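Local coordinates for protein S12 family peptidase (Streptomyces sp. 82F2, PDB 3WWX) that probably hydrolyses amide bonds with a preference for D-configured substrates, as a serine peptidase of the S12 family built on the beta-lactamase fold, at residues R94-V98 and R99-N103; V182-R185 and I186-L190; R258-K262 and S263-E267. All blocks are in the same frame, centred on the assembly; numbering follows the deposited sequence.

Contact 1 (R94-V98 and R99-N103)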
ATOM      1  N   ARG A  94      22.049   8.576  -9.715  1.00 16.58           N
ATOM      2  CA  ARG A  94      22.302   9.827 -10.427  1.00 18.00           C
ATOM      3  C   ARG A  94      21.340   9.989 -11.603  1.00 19.45           C
ATOM      4  O   ARG A  94      21.146  11.105 -12.098  1.00 21.94           O
ATOM      5  CB  ARG A  94      23.760   9.877 -10.940  1.00 20.54           C
ATOM      6  CG  ARG A  94      24.819   9.919  -9.857  1.00 21.55           C
ATOM      7  CD  ARG A  94      26.201   9.401 -10.354  1.00 27.88           C
ATOM      8  NE  ARG A  94      26.253   7.940 -10.478  1.00 31.10           N
ATOM      9  CZ  ARG A  94      27.364   7.202 -10.358  1.00 35.28           C
ATOM     10  NH1 ARG A  94      28.533   7.779 -10.099  1.00 35.72           N
ATOM     11  NH2 ARG A  94      27.311   5.876 -10.492  1.00 30.32           N
ATOM     12  N   LYS A  95      20.739   8.883 -12.046  1.00 16.34           N
ATOM     13  CA  LYS A  95      19.934   8.848 -13.258  1.00 16.23           C
ATOM     14  C   LYS A  95      18.460   8.561 -12.963  1.00 16.48           C
ATOM     15  O   LYS A  95      17.652   8.392 -13.879  1.00 21.09           O
ATOM     16  CB  LYS A  95      20.452   7.754 -14.193  1.00 21.54           C
ATOM     17  CG  LYS A  95      21.934   7.836 -14.509  1.00 30.17           C
ATOM     18  CD  LYS A  95      22.288   9.121 -15.224  1.00 29.84           C
ATOM     19  CE  LYS A  95      23.743   9.103 -15.697  1.00 35.17           C
ATOM     20  NZ  LYS A  95      24.710   8.948 -14.567  1.00 36.88           N
ATOM     21  N   ILE A  96      18.137   8.465 -11.683  1.00 15.23           N
ATOM     22  CA  ILE A  96      16.783   8.123 -11.234  1.00 15.51           C
ATOM     23  C   ILE A  96      16.274   9.261 -10.376  1.00 15.09           C
ATOM     24  O   ILE A  96      16.994   9.734  -9.499  1.00 16.25           O
ATOM     25  CB  ILE A  96      16.799   6.855 -10.364  1.00 13.60           C
ATOM     26  CG1 ILE A  96      17.249   5.637 -11.172  1.00 13.87           C
ATOM     27  CG2 ILE A  96      15.392   6.570  -9.779  1.00 14.22           C
ATOM     28  CD1 ILE A  96      17.644   4.448 -10.312  1.00 14.78           C
ATOM     29  N   THR A  97      15.034   9.704 -10.606  1.00 13.77           N
ATOM     30  CA  THR A  97      14.466  10.793  -9.814  1.00 15.05           C
ATOM     31  C   THR A  97      13.540  10.266  -8.721  1.00 12.45           C
ATOM     32  O   THR A  97      13.110   9.112  -8.761  1.00 13.43           O
ATOM     33  CB  THR A  97      13.654  11.762 -10.680  1.00 17.39           C
ATOM     34  OG1 THR A  97      12.481  11.108 -11.170  1.00 15.55           O
ATOM     35  CG2 THR A  97      14.484  12.222 -11.876  1.00 17.47           C
ATOM     36  N   VAL A  98      13.258  11.110  -7.739  1.00 13.39           N
ATOM     37  CA  VAL A  98      12.377  10.719  -6.648  1.00 12.15           C
ATOM     38  C   VAL A  98      10.991  10.399  -7.225  1.00 13.01           C
ATOM     39  O   VAL A  98      10.349   9.433  -6.791  1.00 12.60           O
ATOM     40  CB  VAL A  98      12.311  11.799  -5.553  1.00 13.56           C
ATOM     41  CG1 VAL A  98      11.349  11.417  -4.456  1.00 14.85           C
ATOM     42  CG2 VAL A  98      13.700  12.053  -4.973  1.00 15.86           C
ATOM     43  N   ARG A  99      10.548  11.152  -8.233  1.00 12.64           N
ATOM     44  CA  ARG A  99       9.262  10.877  -8.887  1.00 11.49           C
ATOM     45  C   ARG A  99       9.212   9.467  -9.453  1.00 10.67           C
ATOM     46  O   ARG A  99       8.199   8.787  -9.352  1.00 12.26           O
ATOM     47  CB  ARG A  99       8.995  11.886 -10.008  1.00 12.76           C
ATOM     48  CG  ARG A  99       7.582  11.809 -10.607  1.00 14.60           C
ATOM     49  CD  ARG A  99       7.382  12.796 -11.796  1.00 13.85           C
ATOM     50  NE  ARG A  99       7.750  14.150 -11.394  1.00 14.74           N
ATOM     51  CZ  ARG A  99       7.028  14.921 -10.586  1.00 15.42           C
ATOM     52  NH1 ARG A  99       5.846  14.507 -10.124  1.00 13.62           N
ATOM     53  NH2 ARG A  99       7.471  16.129 -10.241  1.00 16.86           N
ATOM     54  N   GLN A 100      10.314   9.020 -10.052  1.00 12.85           N
ATOM     55  CA  GLN A 100      10.371   7.690 -10.633  1.00 12.10           C
ATOM     56  C   GLN A 100      10.321   6.575  -9.579  1.00 11.30           C
ATOM     57  O   GLN A 100       9.842   5.483  -9.873  1.00 12.00           O
ATOM     58  CB  GLN A 100      11.619   7.560 -11.520  1.00 13.96           C
ATOM     59  CG  GLN A 100      11.542   8.411 -12.767  1.00 13.27           C
ATOM     60  CD  GLN A 100      12.844   8.435 -13.539  1.00 16.97           C
ATOM     61  OE1 GLN A 100      13.926   8.396 -12.959  1.00 19.48           O
ATOM     62  NE2 GLN A 100      12.734   8.498 -14.860  1.00 18.60           N
ATOM     63  N   LEU A 101      10.779   6.863  -8.364  1.00 10.65           N
ATOM     64  CA  LEU A 101      10.531   5.942  -7.247  1.00 10.49           C
ATOM     65  C   LEU A 101       9.040   5.819  -7.025  1.00 12.29           C
ATOM     66  O   LEU A 101       8.500   4.716  -6.915  1.00 10.52           O
ATOM     67  CB  LEU A 101      11.167   6.444  -5.953  1.00 12.05           C
ATOM     68  CG  LEU A 101      12.674   6.750  -5.935  1.00 10.90           C
ATOM     69  CD1 LEU A 101      13.083   7.231  -4.567  1.00 12.05           C
ATOM     70  CD2 LEU A 101      13.486   5.513  -6.349  1.00 11.96           C
ATOM     71  N   LEU A 102       8.352   6.953  -6.981  1.00 10.86           N
ATOM     72  CA  LEU A 102       6.963   6.965  -6.535  1.00 10.60           C
ATOM     73  C   LEU A 102       5.969   6.374  -7.521  1.00 10.37           C
ATOM     74  O   LEU A 102       4.900   5.920  -7.111  1.00 10.39           O
ATOM     75  CB  LEU A 102       6.545   8.385  -6.156  1.00 11.06           C
ATOM     76  CG  LEU A 102       7.321   9.005  -5.011  1.00 10.49           C
ATOM     77  CD1 LEU A 102       6.913  10.469  -4.890  1.00 14.98           C
ATOM     78  CD2 LEU A 102       7.118   8.267  -3.696  1.00 13.77           C
ATOM     79  N   ASN A 103       6.308   6.355  -8.811  1.00 10.69           N
ATOM     80  CA  ASN A 103       5.453   5.743  -9.826  1.00 11.91           C
ATOM     81  C   ASN A 103       5.999   4.434 -10.416  1.00 10.77           C
ATOM     82  O   ASN A 103       5.452   3.901 -11.374  1.00 11.46           O
ATOM     83  CB  ASN A 103       5.085   6.753 -10.924  1.00 11.05           C
ATOM     84  CG  ASN A 103       6.279   7.251 -11.708  1.00 13.81           C
ATOM     85  OD1 ASN A 103       7.332   6.621 -11.746  1.00 12.16           O
ATOM     86  ND2 ASN A 103       6.102   8.373 -12.380  1.00 13.83           N
TER
HETATM   87  O   HOH W   1      15.625   9.769 -14.997  1.00 32.13           O

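Contact 2 (V182-R185 and I186-L190)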
ATOM      1  N   VAL A 182       4.305  10.854   8.741  1.00 11.87           N
ATOM      2  CA  VAL A 182       2.988  10.284   8.508  1.00 12.38           C
ATOM      3  C   VAL A 182       2.061  10.592   9.680  1.00 12.03           C
ATOM      4  O   VAL A 182       0.914  10.996   9.478  1.00 11.64           O
ATOM      5  CB  VAL A 182       3.083   8.764   8.254  1.00 10.71           C
ATOM      6  CG1 VAL A 182       1.715   8.152   8.168  1.00 11.33           C
ATOM      7  CG2 VAL A 182       3.842   8.505   6.986  1.00 12.18           C
ATOM      8  N   GLU A 183       2.561  10.430  10.900  1.00 10.46           N
ATOM      9  CA  GLU A 183       1.769  10.694  12.095  1.00 12.44           C
ATOM     10  C   GLU A 183       1.339  12.151  12.163  1.00 13.62           C
ATOM     11  O   GLU A 183       0.170  12.445  12.353  1.00 13.84           O
ATOM     12  CB  GLU A 183       2.565  10.324  13.354  1.00 14.63           C
ATOM     13  CG  GLU A 183       2.731   8.845  13.488  1.00 15.02           C
ATOM     14  CD  GLU A 183       3.761   8.423  14.519  1.00 20.61           C
ATOM     15  OE1 GLU A 183       4.393   9.303  15.141  1.00 23.36           O
ATOM     16  OE2 GLU A 183       3.946   7.196  14.700  1.00 18.64           O
ATOM     17  N   ASN A 184       2.289  13.056  11.985  1.00 14.01           N
ATOM     18  CA  ASN A 184       2.015  14.462  12.222  1.00 15.36           C
ATOM     19  C   ASN A 184       1.290  15.160  11.086  1.00 15.35           C
ATOM     20  O   ASN A 184       0.524  16.107  11.319  1.00 16.83           O
ATOM     21  CB  ASN A 184       3.317  15.172  12.581  1.00 17.33           C
ATOM     22  CG  ASN A 184       3.830  14.747  13.937  1.00 20.42           C
ATOM     23  OD1 ASN A 184       3.054  14.332  14.802  1.00 28.02           O
ATOM     24  ND2 ASN A 184       5.135  14.828  14.131  1.00 29.67           N
ATOM     25  N   ARG A 185       1.499  14.688   9.862  1.00 13.14           N
ATOM     26  CA  ARG A 185       0.898  15.310   8.693  1.00 12.32           C
ATOM     27  C   ARG A 185      -0.412  14.675   8.255  1.00 14.78           C
ATOM     28  O   ARG A 185      -1.177  15.297   7.534  1.00 16.25           O
ATOM     29  CB  ARG A 185       1.865  15.256   7.517  1.00 14.28           C
ATOM     30  CG  ARG A 185       3.117  16.076   7.731  1.00 15.04           C
ATOM     31  CD  ARG A 185       4.190  15.784   6.692  1.00 15.41           C
ATOM     32  NE  ARG A 185       5.285  16.730   6.854  1.00 15.20           N
ATOM     33  CZ  ARG A 185       5.322  17.923   6.271  1.00 16.98           C
ATOM     34  NH1 ARG A 185       4.368  18.302   5.431  1.00 18.15           N
ATOM     35  NH2 ARG A 185       6.344  18.738   6.519  1.00 18.74           N
ATOM     36  N   ILE A 186      -0.647  13.426   8.645  1.00 11.56           N
ATOM     37  CA  ILE A 186      -1.819  12.704   8.156  1.00 12.35           C
ATOM     38  C   ILE A 186      -2.659  12.111   9.281  1.00 11.05           C
ATOM     39  O   ILE A 186      -3.844  12.406   9.373  1.00 13.09           O
ATOM     40  CB  ILE A 186      -1.443  11.601   7.117  1.00 10.30           C
ATOM     41  CG1 ILE A 186      -0.640  12.205   5.959  1.00 11.52           C
ATOM     42  CG2 ILE A 186      -2.700  10.917   6.580  1.00 10.99           C
ATOM     43  CD1 ILE A 186      -0.026  11.178   4.998  1.00 12.29           C
ATOM     44  N   ILE A 187      -2.088  11.217  10.090  1.00 11.12           N
ATOM     45  CA  ILE A 187      -2.854  10.531  11.110  1.00 12.51           C
ATOM     46  C   ILE A 187      -3.489  11.512  12.099  1.00 12.34           C
ATOM     47  O   ILE A 187      -4.679  11.427  12.396  1.00 14.61           O
ATOM     48  CB  ILE A 187      -1.978   9.478  11.814  1.00 12.71           C
ATOM     49  CG1 ILE A 187      -1.623   8.380  10.810  1.00 13.08           C
ATOM     50  CG2 ILE A 187      -2.683   8.871  13.022  1.00 12.92           C
ATOM     51  CD1 ILE A 187      -0.591   7.386  11.312  1.00 12.44           C
ATOM     52  N   LYS A 188      -2.703  12.448  12.601  1.00 12.88           N
ATOM     53  CA  LYS A 188      -3.233  13.368  13.607  1.00 15.49           C
ATOM     54  C   LYS A 188      -4.245  14.372  13.028  1.00 14.36           C
ATOM     55  O   LYS A 188      -5.355  14.498  13.565  1.00 17.56           O
ATOM     56  CB  LYS A 188      -2.097  14.056  14.363  1.00 19.06           C
ATOM     57  CG  LYS A 188      -1.361  13.129  15.317  1.00 25.71           C
ATOM     58  CD  LYS A 188      -0.146  13.826  15.936  1.00 29.81           C
ATOM     59  CE  LYS A 188       0.730  12.853  16.701  1.00 40.64           C
ATOM     60  NZ  LYS A 188      -0.044  12.142  17.752  1.00 46.85           N
ATOM     61  N   PRO A 189      -3.907  15.059  11.928  1.00 14.74           N
ATOM     62  CA  PRO A 189      -4.859  16.050  11.409  1.00 15.27           C
ATOM     63  C   PRO A 189      -6.193  15.459  10.961  1.00 20.21           C
ATOM     64  O   PRO A 189      -7.217  16.141  11.031  1.00 19.57           O
ATOM     65  CB  PRO A 189      -4.118  16.665  10.223  1.00 18.35           C
ATOM     66  CG  PRO A 189      -2.672  16.482  10.553  1.00 20.35           C
ATOM     67  CD  PRO A 189      -2.599  15.156  11.252  1.00 15.45           C
ATOM     68  N   LEU A 190      -6.182  14.210  10.503  1.00 14.70           N
ATOM     69  CA  LEU A 190      -7.414  13.545  10.070  1.00 15.10           C
ATOM     70  C   LEU A 190      -8.068  12.744  11.188  1.00 14.23           C
ATOM     71  O   LEU A 190      -9.105  12.126  10.958  1.00 14.91           O
ATOM     72  CB  LEU A 190      -7.152  12.619   8.879  1.00 13.34           C
ATOM     73  CG  LEU A 190      -6.765  13.231   7.535  1.00 17.31           C
ATOM     74  CD1 LEU A 190      -6.638  12.183   6.473  1.00 16.12           C
ATOM     75  CD2 LEU A 190      -7.749  14.291   7.106  1.00 24.94           C
TER

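Contact 3 (R258-K262 and S263-E267)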
ATOM      1  N   ARG A 258      -7.704  17.722   0.391  1.00 12.78           N
ATOM      2  CA  ARG A 258      -7.557  18.282   1.732  1.00 12.74           C
ATOM      3  C   ARG A 258      -6.155  18.129   2.309  1.00 14.57           C
ATOM      4  O   ARG A 258      -5.850  18.739   3.333  1.00 15.73           O
ATOM      5  CB  ARG A 258      -8.582  17.697   2.693  1.00 13.46           C
ATOM      6  CG  ARG A 258      -9.977  17.768   2.142  1.00 13.00           C
ATOM      7  CD  ARG A 258     -11.027  17.861   3.212  1.00 12.86           C
ATOM      8  NE  ARG A 258     -12.355  17.679   2.630  1.00 12.46           N
ATOM      9  CZ  ARG A 258     -13.488  18.174   3.110  1.00 12.16           C
ATOM     10  NH1 ARG A 258     -13.496  18.943   4.187  1.00 12.72           N
ATOM     11  NH2 ARG A 258     -14.614  17.878   2.493  1.00 11.31           N
ATOM     12  N   LEU A 259      -5.309  17.311   1.677  1.00 13.19           N
ATOM     13  CA  LEU A 259      -3.953  17.070   2.160  1.00 13.15           C
ATOM     14  C   LEU A 259      -2.887  17.649   1.246  1.00 14.33           C
ATOM     15  O   LEU A 259      -1.711  17.653   1.591  1.00 15.10           O
ATOM     16  CB  LEU A 259      -3.717  15.555   2.272  1.00 15.35           C
ATOM     17  CG  LEU A 259      -4.542  14.842   3.334  1.00 16.62           C
ATOM     18  CD1 LEU A 259      -4.428  13.318   3.215  1.00 16.01           C
ATOM     19  CD2 LEU A 259      -4.069  15.275   4.704  1.00 21.61           C
ATOM     20  N   LEU A 260      -3.288  18.105   0.067  1.00 14.15           N
ATOM     21  CA  LEU A 260      -2.344  18.543  -0.964  1.00 14.90           C
ATOM     22  C   LEU A 260      -2.922  19.701  -1.749  1.00 15.82           C
ATOM     23  O   LEU A 260      -4.115  19.710  -2.050  1.00 17.21           O
ATOM     24  CB  LEU A 260      -2.061  17.426  -1.959  1.00 14.00           C
ATOM     25  CG  LEU A 260      -1.355  16.166  -1.449  1.00 12.31           C
ATOM     26  CD1 LEU A 260      -1.283  15.137  -2.547  1.00 16.98           C
ATOM     27  CD2 LEU A 260       0.046  16.499  -0.945  1.00 16.22           C
ATOM     28  N   PRO A 261      -2.077  20.675  -2.120  1.00 15.12           N
ATOM     29  CA  PRO A 261      -2.574  21.686  -3.055  1.00 15.78           C
ATOM     30  C   PRO A 261      -2.827  21.096  -4.447  1.00 18.01           C
ATOM     31  O   PRO A 261      -2.408  19.965  -4.762  1.00 16.98           O
ATOM     32  CB  PRO A 261      -1.455  22.736  -3.075  1.00 18.89           C
ATOM     33  CG  PRO A 261      -0.231  21.989  -2.704  1.00 23.84           C
ATOM     34  CD  PRO A 261      -0.657  20.861  -1.792  1.00 16.49           C
ATOM     35  N   LYS A 262      -3.505  21.870  -5.286  1.00 19.11           N
ATOM     36  CA  LYS A 262      -3.914  21.416  -6.613  1.00 20.23           C
ATOM     37  C   LYS A 262      -2.767  20.849  -7.425  1.00 17.99           C
ATOM     38  O   LYS A 262      -2.918  19.809  -8.065  1.00 19.09           O
ATOM     39  CB  LYS A 262      -4.532  22.588  -7.399  1.00 25.49           C
ATOM     40  CG  LYS A 262      -4.693  22.345  -8.921  1.00 26.29           C
ATOM     41  CD  LYS A 262      -4.468  23.610  -9.755  1.00 35.42           C
ATOM     42  CE  LYS A 262      -5.577  24.625  -9.544  1.00 30.12           C
ATOM     43  NZ  LYS A 262      -5.502  25.776 -10.515  1.00 28.80           N
ATOM     44  N   SER A 263      -1.636  21.546  -7.451  1.00 18.31           N
ATOM     45  CA  SER A 263      -0.532  21.126  -8.310  1.00 20.64           C
ATOM     46  C   SER A 263      -0.031  19.771  -7.839  1.00 16.66           C
ATOM     47  O   SER A 263       0.307  18.913  -8.645  1.00 17.77           O
ATOM     48  CB  SER A 263       0.618  22.141  -8.283  1.00 25.55           C
ATOM     49  OG  SER A 263       1.072  22.347  -6.960  1.00 30.37           O
ATOM     50  N   ALA A 264       0.026  19.603  -6.523  1.00 16.20           N
ATOM     51  CA  ALA A 264       0.529  18.354  -5.942  1.00 15.80           C
ATOM     52  C   ALA A 264      -0.414  17.188  -6.222  1.00 14.50           C
ATOM     53  O   ALA A 264       0.023  16.099  -6.633  1.00 13.88           O
ATOM     54  CB  ALA A 264       0.740  18.520  -4.481  1.00 14.31           C
ATOM     55  N   LEU A 265      -1.715  17.378  -6.006  1.00 13.43           N
ATOM     56  CA  LEU A 265      -2.654  16.313  -6.326  1.00 13.74           C
ATOM     57  C   LEU A 265      -2.657  16.003  -7.823  1.00 14.27           C
ATOM     58  O   LEU A 265      -2.847  14.864  -8.255  1.00 14.12           O
ATOM     59  CB  LEU A 265      -4.059  16.667  -5.842  1.00 14.52           C
ATOM     60  CG  LEU A 265      -5.130  15.575  -5.952  1.00 13.49           C
ATOM     61  CD1 LEU A 265      -4.697  14.286  -5.263  1.00 17.08           C
ATOM     62  CD2 LEU A 265      -6.416  16.066  -5.358  1.00 16.54           C
ATOM     63  N   ASN A 266      -2.443  17.026  -8.646  1.00 15.65           N
ATOM     64  CA  ASN A 266      -2.334  16.791 -10.081  1.00 15.99           C
ATOM     65  C   ASN A 266      -1.140  15.887 -10.430  1.00 13.06           C
ATOM     66  O   ASN A 266      -1.250  15.005 -11.283  1.00 14.81           O
ATOM     67  CB  ASN A 266      -2.146  18.111 -10.822  1.00 16.94           C
ATOM     68  CG  ASN A 266      -2.071  17.918 -12.314  1.00 30.23           C
ATOM     69  OD1 ASN A 266      -3.010  17.410 -12.938  1.00 31.66           O
ATOM     70  ND2 ASN A 266      -0.943  18.305 -12.903  1.00 33.59           N
ATOM     71  N   GLU A 267      -0.003  16.120  -9.789  1.00 13.80           N
ATOM     72  CA  GLU A 267       1.168  15.259  -9.975  1.00 12.75           C
ATOM     73  C   GLU A 267       0.859  13.845  -9.506  1.00 12.72           C
ATOM     74  O   GLU A 267       1.223  12.885 -10.168  1.00 13.88           O
ATOM     75  CB  GLU A 267       2.381  15.824  -9.247  1.00 13.85           C
ATOM     76  CG  GLU A 267       2.945  17.078  -9.950  1.00 15.30           C
ATOM     77  CD  GLU A 267       4.252  17.602  -9.366  1.00 21.14           C
ATOM     78  OE1 GLU A 267       5.005  16.831  -8.741  1.00 16.76           O
ATOM     79  OE2 GLU A 267       4.537  18.814  -9.545  1.00 21.23           O
TER

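Contact 1 (R94-V98 and R99-N103)
Thr97 and Gln100 exchange a reciprocal pair of hydrogen bonds, the capping box that starts helix 98-102. In one direction Gln100 N donates to Thr97 OG1 over 3.2 Å; the threonine hydroxyl can meet it because chi1 of 68° holds OG1 between its own backbone N and carbonyl carbon. In the other direction Thr97 N donates to Gln100 OE1 at 2.9 Å. That bond is fairly straight at hydrogen (163°), although the donor stands 29° off the plane of the side-chain amide. Gln100 CG stands anti to its carbonyl carbon and the chain then runs extended back toward the N-cap, with CG 3.3 Å from Thr97 OG1. A water adds a second grip on Gln100 OE1, donating both to it and to Lys95 O, 2.7 Å from the water oxygen, and so ties the incoming loop to the same amide.

Ordinary helical bonds follow: Leu101 N to Thr97 O and Leu102 N to Val98 O, the latter at 3.2 Å.

Apolar contact is slight: Ile96 CG2 meets Leu101 CD2 at 4.1 Å, their side chains crossing at about a right angle.

The guanidinium of Arg99 leaves the turn to pair with Asp75 and Glu267. Ile96 and Leu101 both rest on Val78 of helix 78-81, while Leu101 and Leu102 pack against helix 160-174, and Leu102 also reaches Leu63 of helix 55-68.

Contact 2 (V182-R185 and I186-L190)
Val182 and Ile187 meet one turn apart on helix 178-187, where Val182 CG1 lies 4.0 Å from Ile187 CD1 and the two side chains cross at an oblique angle. Val182 O itself is gripped twice. Ile187 N, 3.1 Å from Val182 O, approaches in the carbonyl plane, whereas Ile186 N, 3.0 Å from the same oxygen, comes from above that plane and makes a more bent bond (137° at hydrogen). Lys188 N then bonds to Glu183 O at 2.9 Å. The bonds from Ile187 N and Lys188 N each span five residues, one more than an alpha-helical turn, and belong to a wider pi-type turn in helix 178-187. Pro189, which has no N-H to offer, sets its ring against the preceding turn instead, with CD 3.3 Å from Asn184 O. On the buried face Ile186 packs against Phe58 and Thr61 of helix 55-68 and Phe250 of helix 244-255, and Arg185 runs extended to a salt bridge with Glu69. The solvent side is looser. There Asn184 and Lys188 lie alongside each other, pointing the same way, and Asn184 OD1 touches the lysine's methylene chain, 3.3 Å from Lys188 CE. Glu183 OE1 and Lys188 NZ stay 5.9 Å apart, too far for a direct ion pair.

Contact 3 (R258-K262 and S263-E267)
The start of helix 262-268, entered from the loop that follows helix 244-255, has a proline at its N-cap. Pro261 O accepts from Leu265 N at 3.0 Å in an almost straight bond (171° at hydrogen), with the donor nearly in line with the carbonyl. One residue on, Asn266 N reaches Lys262 O at 2.9 Å, its donor tilted 24° from the carbonyl plane.

Around this backbone frame the methyl of Ala264 points back at the incoming Leu260-Pro261 chain. Ala264 CB sits 3.8 Å from Pro261 CD and 3.9 Å from Leu260 CB. Leu260 spreads along the same side: with CG anti to the carbonyl carbon (chi1 -65°) and chi2 extended, CD2 comes to 4.1 Å from Ala264 CB and CD1 to 4.1 Å from Leu265 N. The apolar patch continues outward, with Leu260 on Leu64 of helix 55-68 and Leu254 of helix 244-255, and Pro261 on Ala68. Ser263, Lys262 and Asn266 face solvent. At the far end of the segment, Glu267 accepts from Gln67.

Helix initiation here thus owes its local grip to main-chain bonds and to close apolar fitting round Ala264. The proline ring offers carbon surface at the cap and has no side-chain acceptor for the first amides of the helix.

Overall arrangement
Along the chain the three contacts come in series: the N-cap of helix 98-102, the C-terminal end of helix 178-187, and the N-cap of helix 262-268. The contact centres lie about 17 to 19 Å from the centre of the chain, within the beta-lactamase family region, and each contact touches helix 55-68. Contact 3 joins the other two. Its centre is about 19 Å from that of contact 1, to which it is linked by the Arg99-Glu267 salt bridge, and about 16 Å from that of contact 2, where Leu259 packs on Arg185 and Leu190. Contacts 1 and 2 do not touch, their nearest atoms being about 11 Å apart. Helix ends distant in sequence are thus gathered round one common helix.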